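PDB 6X9L: aldehyde dehydrogenase family protein from Pseudomonas syringae pv. tomato, which oxidises long-chain aliphatic aldehydes such as octanal, probably to the corresponding carboxylic acids, with NAD+ as the electron acceptor. Local coordinates for residues R134-T137 with T142-E145; L430-A435 with V443-P448. The protein carries 1 engineered substitution. All coordinates share one frame; numbering follows the deposited sequence.

Interaction 1 of 2, residues R134-T137 with T142-E145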
loop_
_atom_site.group_PDB
_atom_site.type_symbol
_atom_site.label_atom_id
_atom_site.label_comp_id
_atom_site.label_asym_id
_atom_site.label_seq_id
_atom_site.Cartn_x
_atom_site.Cartn_y
_atom_site.Cartn_z
ATOM N N ARG A 134 -17.940 -2.489 11.682
ATOM C CA ARG A 134 -17.462 -2.979 12.970
ATOM C C ARG A 134 -16.007 -2.550 13.124
ATOM O O ARG A 134 -15.119 -3.097 12.459
ATOM C CB ARG A 134 -17.603 -4.499 13.068
ATOM C CG ARG A 134 -19.022 -5.036 12.886
ATOM C CD ARG A 134 -19.794 -5.122 14.198
ATOM N NE ARG A 134 -19.538 -6.366 14.931
ATOM C CZ ARG A 134 -18.908 -6.436 16.102
ATOM N NH1 ARG A 134 -18.466 -5.331 16.695
ATOM N NH2 ARG A 134 -18.724 -7.613 16.689
ATOM N N PHE A 135 -15.758 -1.575 13.998
ATOM C CA PHE A 135 -14.387 -1.126 14.193
ATOM C C PHE A 135 -13.586 -2.087 15.059
ATOM O O PHE A 135 -12.360 -2.155 14.921
ATOM C CB PHE A 135 -14.360 0.284 14.793
ATOM C CG PHE A 135 -14.850 1.354 13.852
ATOM C CD1 PHE A 135 -13.991 1.950 12.958
ATOM C CD2 PHE A 135 -16.172 1.772 13.868
ATOM C CE1 PHE A 135 -14.435 2.947 12.091
ATOM C CE2 PHE A 135 -16.613 2.764 13.011
ATOM C CZ PHE A 135 -15.745 3.348 12.122
ATOM N N GLN A 136 -14.251 -2.851 15.918
ATOM C CA GLN A 136 -13.611 -3.887 16.708
ATOM C C GLN A 136 -14.231 -5.244 16.405
ATOM O O GLN A 136 -15.437 -5.354 16.171
ATOM C CB GLN A 136 -13.733 -3.605 18.195
ATOM C CG GLN A 136 -13.146 -4.685 19.059
ATOM C CD GLN A 136 -13.455 -4.458 20.506
ATOM O OE1 GLN A 136 -12.568 -4.143 21.310
ATOM N NE2 GLN A 136 -14.727 -4.609 20.861
ATOM N N THR A 137 -13.387 -6.271 16.429
ATOM C CA THR A 137 -13.764 -7.665 16.212
ATOM C C THR A 137 -12.992 -8.514 17.208
ATOM O O THR A 137 -11.838 -8.210 17.522
ATOM C CB THR A 137 -13.444 -8.116 14.785
ATOM O OG1 THR A 137 -14.204 -7.334 13.870
ATOM C CG2 THR A 137 -13.779 -9.571 14.579
ATOM N N THR A 142 -7.834 -12.506 21.065
ATOM C CA THR A 142 -7.273 -11.430 20.255
ATOM C C THR A 142 -8.400 -10.589 19.686
ATOM O O THR A 142 -9.396 -11.128 19.200
ATOM C CB THR A 142 -6.400 -11.968 19.091
ATOM O OG1 THR A 142 -5.204 -12.570 19.611
ATOM C CG2 THR A 142 -6.021 -10.839 18.125
ATOM N N ALA A 143 -8.245 -9.272 19.745
ATOM C CA ALA A 143 -9.223 -8.336 19.209
ATOM C C ALA A 143 -8.572 -7.492 18.119
ATOM O O ALA A 143 -7.427 -7.050 18.264
ATOM C CB ALA A 143 -9.799 -7.421 20.307
ATOM N N ILE A 144 -9.307 -7.290 17.027
ATOM C CA ILE A 144 -8.890 -6.441 15.917
ATOM C C ILE A 144 -9.617 -5.112 16.046
ATOM O O ILE A 144 -10.854 -5.072 16.053
ATOM C CB ILE A 144 -9.211 -7.085 14.564
ATOM C CG1 ILE A 144 -8.841 -8.572 14.571
ATOM C CG2 ILE A 144 -8.567 -6.288 13.427
ATOM C CD1 ILE A 144 -7.383 -8.848 14.476
ATOM N N GLU A 145 -8.869 -4.023 16.144
ATOM C CA GLU A 145 -9.460 -2.696 16.164
ATOM C C GLU A 145 -8.991 -1.930 14.934
ATOM O O GLU A 145 -7.805 -1.929 14.617
ATOM C CB GLU A 145 -9.101 -1.966 17.457
ATOM C CG GLU A 145 -9.650 -2.683 18.699
ATOM C CD GLU A 145 -9.515 -1.864 19.974
ATOM O OE1 GLU A 145 -9.097 -0.688 19.880
ATOM O OE2 GLU A 145 -9.831 -2.396 21.062
#

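Interaction 2 of 2, residues L430-A435 with V443-P448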
loop_
_atom_site.group_PDB
_atom_site.type_symbol
_atom_site.label_atom_id
_atom_site.label_comp_id
_atom_site.label_asym_id
_atom_site.label_seq_id
_atom_site.Cartn_x
_atom_site.Cartn_y
_atom_site.Cartn_z
ATOM N N LEU A 430 -19.868 -16.691 -21.209
ATOM C CA LEU A 430 -18.618 -16.404 -21.898
ATOM C C LEU A 430 -18.081 -15.034 -21.508
ATOM O O LEU A 430 -16.887 -14.888 -21.220
ATOM C CB LEU A 430 -18.815 -16.495 -23.410
ATOM C CG LEU A 430 -17.628 -15.946 -24.207
ATOM C CD1 LEU A 430 -16.431 -16.895 -24.206
ATOM C CD2 LEU A 430 -18.070 -15.625 -25.612
ATOM N N ALA A 431 -18.953 -14.022 -21.473
ATOM C CA ALA A 431 -18.512 -12.665 -21.157
ATOM C C ALA A 431 -17.905 -12.576 -19.753
ATOM O O ALA A 431 -16.915 -11.868 -19.540
ATOM C CB ALA A 431 -19.681 -11.695 -21.311
ATOM N N ARG A 432 -18.475 -13.300 -18.787
ATOM C CA ARG A 432 -17.891 -13.345 -17.449
ATOM C C ARG A 432 -16.495 -13.958 -17.470
ATOM O O ARG A 432 -15.551 -13.401 -16.897
ATOM C CB ARG A 432 -18.788 -14.138 -16.502
ATOM C CG ARG A 432 -20.002 -13.405 -16.062
ATOM C CD ARG A 432 -21.096 -14.375 -15.687
ATOM N NE ARG A 432 -22.054 -13.768 -14.774
ATOM C CZ ARG A 432 -23.311 -14.167 -14.634
ATOM N NH1 ARG A 432 -23.780 -15.169 -15.368
ATOM N NH2 ARG A 432 -24.102 -13.555 -13.761
ATOM N N SER A 433 -16.349 -15.129 -18.096
ATOM C CA SER A 433 -15.041 -15.771 -18.114
ATOM C C SER A 433 -13.984 -14.865 -18.758
ATOM O O SER A 433 -12.830 -14.841 -18.311
ATOM C CB SER A 433 -15.127 -17.128 -18.820
ATOM O OG SER A 433 -15.032 -16.990 -20.226
ATOM N N VAL A 434 -14.352 -14.096 -19.786
ATOM C CA VAL A 434 -13.400 -13.152 -20.366
ATOM C C VAL A 434 -13.063 -12.045 -19.363
ATOM O O VAL A 434 -11.888 -11.675 -19.192
ATOM C CB VAL A 434 -13.944 -12.570 -21.688
ATOM C CG1 VAL A 434 -12.844 -11.782 -22.406
ATOM C CG2 VAL A 434 -14.502 -13.670 -22.587
ATOM N N ALA A 435 -14.088 -11.494 -18.693
ATOM C CA ALA A 435 -13.856 -10.429 -17.723
ATOM C C ALA A 435 -12.858 -10.866 -16.663
ATOM O O ALA A 435 -11.954 -10.107 -16.299
ATOM C CB ALA A 435 -15.174 -9.994 -17.080
ATOM N N VAL A 443 -14.129 -4.531 -14.509
ATOM C CA VAL A 443 -14.587 -4.946 -15.828
ATOM C C VAL A 443 -16.097 -4.781 -15.862
ATOM O O VAL A 443 -16.791 -5.228 -14.941
ATOM C CB VAL A 443 -14.197 -6.399 -16.154
ATOM C CG1 VAL A 443 -14.396 -6.673 -17.634
ATOM C CG2 VAL A 443 -12.753 -6.715 -15.688
ATOM N N HIS A 444 -16.596 -4.138 -16.919
ATOM C CA HIS A 444 -18.003 -3.776 -17.065
ATOM C C HIS A 444 -18.626 -4.545 -18.221
ATOM O O HIS A 444 -18.147 -4.464 -19.358
ATOM C CB HIS A 444 -18.162 -2.275 -17.310
ATOM C CG HIS A 444 -17.690 -1.419 -16.178
ATOM N ND1 HIS A 444 -18.534 -0.604 -15.454
ATOM C CD2 HIS A 444 -16.453 -1.237 -15.654
ATOM C CE1 HIS A 444 -17.839 0.035 -14.530
ATOM N NE2 HIS A 444 -16.577 -0.338 -14.625
ATOM N N LEU A 445 -19.728 -5.235 -17.938
ATOM C CA LEU A 445 -20.373 -6.127 -18.892
ATOM C C LEU A 445 -21.605 -5.464 -19.493
ATOM O O LEU A 445 -22.526 -5.076 -18.760
ATOM C CB LEU A 445 -20.769 -7.421 -18.200
ATOM C CG LEU A 445 -19.649 -8.074 -17.416
ATOM C CD1 LEU A 445 -20.169 -9.359 -16.820
ATOM C CD2 LEU A 445 -18.467 -8.348 -18.335
ATOM N N ASN A 446 -21.631 -5.356 -20.823
ATOM C CA ASN A 446 -22.791 -4.834 -21.545
ATOM C C ASN A 446 -23.301 -3.530 -20.919
ATOM O O ASN A 446 -24.497 -3.343 -20.685
ATOM C CB ASN A 446 -23.898 -5.888 -21.604
ATOM C CG ASN A 446 -23.444 -7.173 -22.268
ATOM O OD1 ASN A 446 -22.817 -7.154 -23.327
ATOM N ND2 ASN A 446 -23.747 -8.301 -21.639
ATOM N N TYR A 447 -22.365 -2.639 -20.611
ATOM C CA TYR A 447 -22.629 -1.261 -20.206
ATOM C C TYR A 447 -23.539 -1.175 -18.989
ATOM O O TYR A 447 -24.579 -0.496 -19.021
ATOM C CB TYR A 447 -23.198 -0.476 -21.386
ATOM C CG TYR A 447 -22.293 -0.565 -22.598
ATOM C CD1 TYR A 447 -21.027 -0.000 -22.592
ATOM C CD2 TYR A 447 -22.694 -1.245 -23.743
ATOM C CE1 TYR A 447 -20.184 -0.099 -23.690
ATOM C CE2 TYR A 447 -21.859 -1.338 -24.853
ATOM C CZ TYR A 447 -20.605 -0.772 -24.818
ATOM O OH TYR A 447 -19.782 -0.877 -25.923
ATOM N N PRO A 448 -23.143 -1.795 -17.881
ATOM C CA PRO A 448 -23.884 -1.618 -16.630
ATOM C C PRO A 448 -23.848 -0.166 -16.188
ATOM O O PRO A 448 -23.042 0.641 -16.658
ATOM C CB PRO A 448 -23.126 -2.514 -15.649
ATOM C CG PRO A 448 -21.716 -2.435 -16.147
ATOM C CD PRO A 448 -21.812 -2.375 -17.658
#

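Interaction 1 of 2, residues R134-T137 with T142-E145
T137 and I144 face each other as an antiparallel hydrogen-bonded pair and grip one another through both peptide groups. T137 N donates to I144 O at 2.8 Å, with the donor lying in the carbonyl plane, and I144 N returns a bond of 2.7 Å to T137 O. Alpha carbons lie close to the same carbonyls, as in antiparallel pairing: Q136 CA is 3.1 Å from I144 O, and A143 CA is equally close to T137 O. E145 CA makes a similar contact with F135 O.

One step along, Q136 and E145 form the non-hydrogen-bonded pair, and their side chains run side by side in the same direction. The aliphatic parts touch, Q136 CG to E145 CG at 4.0 Å. The Q136 chain leaves trans to N (chi1 177°) and stays extended, which lays it along E145, whose CG keeps beside its own N. T137 and I144 project from the other face of the hairpin.

Further out, a backbone hydrogen bond between F135 and R146 continues the ladder, and the F135 ring turns from the contact to pack on helix 75-91. On the far edge of strand 143-155, A143 and E145 pair through the backbone with I482 and K480 of strand 477-483. The second subunit contributes N451, which is hydrogen-bonded to T142 OG1, and P455, which packs on I144.

The hairpin is consistent with the oligomerisation element of the aldehyde dehydrogenase fold; its cohesion here is mainly backbone pairing, so side chains on both faces can serve neighbouring strands and the partner subunit.

Interaction 2 of 2, residues L430-A435 with V443-P448
Apolar packing carries the contact between A435 on the helix and V443 and L445 on the strand. A435 CB points toward the strand and meets V443 CG1 at 3.5 Å. That methyl is brought under the helix because it stands anti to the backbone N of V443 (chi1 -167°), whereas the other branch, CG2, lies by A435 O. L445 sends its two methyls to different places: CD2 sits 3.9 Å from A435 CB and also approaches A431 O, while CD1 is 4.1 Å from R432 CG. The R432 and L445 side chains cross at about a right angle, and the arginine offers only its aliphatic part to the leucine.

No hydrogen bond links the two segments; those described here lie within the helix or run to other parts. In the helix, A431 O accepts the amide of A435, and L430 O takes both V434 N and, at 3.0 Å, S433 OG. Past the strand, N446 OD1 accepts a hydrogen bond from G425 N. The second subunit supplies two further partners: its K480 NZ bonds to A435 O, and its F485 makes a cation-pi contact with R432.

Helix 428-435 is the crossover of a beta-alpha-beta unit; its part 430-435 runs nearly antiparallel to 443-445, at 170° with the axes 9.2 Å apart. Small alanines face the sheet at this spacing. V423 of the neighbouring strand 422-424 lies against V443 and L445, and on the outer edge V443 and H444 pair in parallel with a strand of the second subunit, carrying the sheet across the interface.

Overall arrangement
Interaction 1 lies toward the periphery, in a partly exposed hairpin, while interaction 2 is buried and joins a crossover helix to the edge strand of another sheet. Their chemistry follows: backbone hydrogen bonds dominate the first, methyl packing the second. The centres are 36 Å apart and the contacts do not touch within one chain, yet both lie at the subunit interface. Strand 477-483 and the residues just after it relate them: K480 pairs with E145 of its own chain, and in the dimer the same lysine of the second subunit bonds to A435. F485 likewise packs on Q136 and A143 in its own chain and meets R432 across the interface.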